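Mannose-specific lectin 3 chain 2 (Crocus vernus, PDB 3MEZ) probably binds mannose as one of the two kinds of bulb-type lectin chain that pair in a heterotetramer. Local coordinates at residues I71-D74 with R75-V79. Residues are numbered along the deposited sequence; the frame is centred on the assembly and turned at random.
Sequences ITDD and RLNTV. Unlike the reference sequence in segment 75-79: Thr78 (reference Ser). With FMT (formic acid), chain I.
Asn77 N meets Asp73 OD1 from above one face of the carboxylate, at 2.9 Å, and Arg75 N approaches the same oxygen from the other face, a weaker bond at 3.0 Å. The side-chain amide of Asn77 crosses obliquely beside OD2, its plane turned 60° from the carboxylate, and ND2 of Asn77 stays 3.6 Å from OD2 of Asp73, near but without a hydrogen bond. Main-chain N-H groups thus converge on OD1. A chi1 of 74° turns the Asp73 carboxylate back over its own main chain and into the turn; aspartate has the length and the acceptor to bridge these amides. Arg75 packs its CB against OD1 of Asp73, while its bent chain leaves NE 5.0 Å from Asp73 OD2, opposite charges not in contact.

Residues Asp73 to Leu76 form a type I beta turn, closed by Leu76 N to Asp73 O at 2.9 Å, in the hairpin joining strands 69-72 and 78-81 of the bulb-type lectin domain. Asp73 N reaches Asn77 O at 3.0 Å, almost straight at 170°; with Leu76 in the left-handed backbone conformation at the bulge position, this is a type I turn with a G1 beta bulge, a 3:5 hairpin. Thr72 and Thr78 then make a non-hydrogen-bonded antiparallel pair. With CG2 anti to the backbone nitrogen, the methyl of Thr72 rests on Leu76 CA at 3.6 Å, and beta-branched threonine suits the extended strand.

Asp74 sends its backbone N-H to O1 of a formic acid molecule, probably from the crystallisation liquor. Its OD2 takes a salt bridge from Arg62 and a hydrogen bond from His65 N of the second subunit, a charged acceptor suited to this interface, where Leu76 of that subunit also packs on Thr72 and Thr78.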
ATOM      1  N   ILE B  71      -6.603  14.292   4.775  1.00 23.82           N
ATOM      2  CA  ILE B  71      -5.261  14.563   4.378  1.00 24.94           C
ATOM      3  C   ILE B  71      -4.447  14.880   5.632  1.00 25.19           C
ATOM      4  O   ILE B  71      -4.736  15.785   6.352  1.00 26.11           O
ATOM      5  CB  ILE B  71      -5.131  15.715   3.394  1.00 23.31           C
ATOM      6  CG1 ILE B  71      -5.982  15.473   2.178  1.00 23.64           C
ATOM      7  CG2 ILE B  71      -3.759  15.867   2.999  1.00 21.58           C
ATOM      8  CD1 ILE B  71      -6.034  16.577   1.258  1.00 23.30           C
ATOM      9  N   THR B  72      -3.419  14.085   5.842  1.00 24.45           N
ATOM     10  CA  THR B  72      -2.685  14.006   7.064  1.00 23.82           C
ATOM     11  C   THR B  72      -1.217  14.279   6.841  1.00 23.88           C
ATOM     12  O   THR B  72      -0.672  13.836   5.897  1.00 22.69           O
ATOM     13  CB  THR B  72      -2.855  12.597   7.665  1.00 25.91           C
ATOM     14  OG1 THR B  72      -4.238  12.262   7.740  1.00 30.91           O
ATOM     15  CG2 THR B  72      -2.263  12.519   9.011  1.00 21.68           C
ATOM     16  N   ASP B  73      -0.613  15.049   7.706  1.00 23.64           N
ATOM     17  CA  ASP B  73       0.815  15.288   7.650  1.00 23.77           C
ATOM     18  C   ASP B  73       1.672  14.265   8.402  1.00 21.55           C
ATOM     19  O   ASP B  73       1.164  13.433   9.067  1.00 21.77           O
ATOM     20  CB  ASP B  73       1.175  16.727   8.013  1.00 25.26           C
ATOM     21  CG  ASP B  73       1.052  17.021   9.485  1.00 24.87           C
ATOM     22  OD1 ASP B  73       0.850  16.170  10.293  1.00 24.61           O
ATOM     23  OD2 ASP B  73       1.116  18.173   9.797  1.00 34.73           O
ATOM     24  N   ASP B  74       2.980  14.410   8.330  1.00 22.10           N
ATOM     25  CA  ASP B  74       3.877  13.456   8.974  1.00 23.55           C
ATOM     26  C   ASP B  74       3.660  13.376  10.472  1.00 25.11           C
ATOM     27  O   ASP B  74       3.889  12.361  11.059  1.00 24.16           O
ATOM     28  CB  ASP B  74       5.322  13.735   8.664  1.00 24.08           C
ATOM     29  CG  ASP B  74       6.234  12.586   9.038  1.00 24.74           C
ATOM     30  OD1 ASP B  74       7.145  12.807   9.799  1.00 21.33           O
ATOM     31  OD2 ASP B  74       6.030  11.490   8.561  1.00 22.73           O
ATOM     32  N   ARG B  75       3.190  14.458  11.062  1.00 26.49           N
ATOM     33  CA  ARG B  75       2.995  14.538  12.490  1.00 28.33           C
ATOM     34  C   ARG B  75       1.652  13.986  12.889  1.00 27.65           C
ATOM     35  O   ARG B  75       1.297  14.002  14.005  1.00 29.39           O
ATOM     36  CB  ARG B  75       3.171  15.968  12.983  1.00 29.37           C
ATOM     37  CG  ARG B  75       4.536  16.521  12.743  1.00 34.48           C
ATOM     38  CD  ARG B  75       4.639  17.964  13.087  1.00 37.91           C
ATOM     39  NE  ARG B  75       3.682  18.314  14.112  0.50 41.68           N
ATOM     40  CZ  ARG B  75       3.804  18.046  15.410  0.50 43.05           C
ATOM     41  NH1 ARG B  75       4.865  17.416  15.865  0.50 43.29           N
ATOM     42  NH2 ARG B  75       2.839  18.405  16.250  0.50 44.00           N
ATOM     43  N   LEU B  76       0.918  13.508  11.918  1.00 27.43           N
ATOM     44  CA  LEU B  76      -0.408  12.987  12.079  1.00 27.37           C
ATOM     45  C   LEU B  76      -1.495  14.036  12.330  1.00 29.28           C
ATOM     46  O   LEU B  76      -2.552  13.698  12.762  1.00 29.30           O
ATOM     47  CB  LEU B  76      -0.461  11.870  13.103  1.00 28.88           C
ATOM     48  CG  LEU B  76       0.382  10.633  12.827  1.00 27.07           C
ATOM     49  CD1 LEU B  76       0.252   9.658  13.915  1.00 30.60           C
ATOM     50  CD2 LEU B  76       0.010   9.990  11.555  1.00 24.35           C
ATOM     51  N   ASN B  77      -1.222  15.299  12.056  1.00 29.37           N
ATOM     52  CA  ASN B  77      -2.258  16.319  12.113  1.00 29.78           C
ATOM     53  C   ASN B  77      -3.047  16.300  10.801  1.00 30.50           C
ATOM     54  O   ASN B  77      -2.483  16.164   9.761  1.00 25.48           O
ATOM     55  CB  ASN B  77      -1.708  17.736  12.316  1.00 30.31           C
ATOM     56  CG  ASN B  77      -0.787  17.886  13.530  1.00 34.90           C
ATOM     57  OD1 ASN B  77      -1.108  17.487  14.616  1.00 36.20           O
ATOM     58  ND2 ASN B  77       0.341  18.516  13.314  1.00 33.09           N
ATOM     59  N   THR B  78      -4.354  16.470  10.878  1.00 31.42           N
ATOM     60  CA  THR B  78      -5.154  16.486   9.693  1.00 33.98           C
ATOM     61  C   THR B  78      -5.219  17.886   9.125  1.00 34.23           C
ATOM     62  O   THR B  78      -5.664  18.780   9.738  1.00 36.48           O
ATOM     63  CB  THR B  78      -6.539  15.963   9.952  1.00 35.75           C
ATOM     64  OG1 THR B  78      -7.242  16.898  10.742  1.00 40.72           O
ATOM     65  CG2 THR B  78      -6.482  14.757  10.719  1.00 33.47           C
ATOM     66  N   VAL B  79      -4.663  18.025   7.960  1.00 33.58           N
ATOM     67  CA  VAL B  79      -4.707  19.166   7.074  1.00 33.69           C
ATOM     68  C   VAL B  79      -6.067  19.480   6.408  1.00 33.51           C
ATOM     69  O   VAL B  79      -6.362  20.609   6.106  1.00 32.47           O
ATOM     70  CB  VAL B  79      -3.593  19.011   6.073  1.00 33.44           C
ATOM     71  CG1 VAL B  79      -3.659  19.959   5.035  1.00 37.11           C
ATOM     72  CG2 VAL B  79      -2.294  19.211   6.782  1.00 38.14           C
TER
HETATM   73  C   FMT I 114       4.670  17.013   5.991  1.00 31.98           C
HETATM   74  O1  FMT I 114       4.115  16.069   6.510  1.00 30.53           O
HETATM   75  O2  FMT I 114       5.506  17.656   6.624  1.00 33.69           O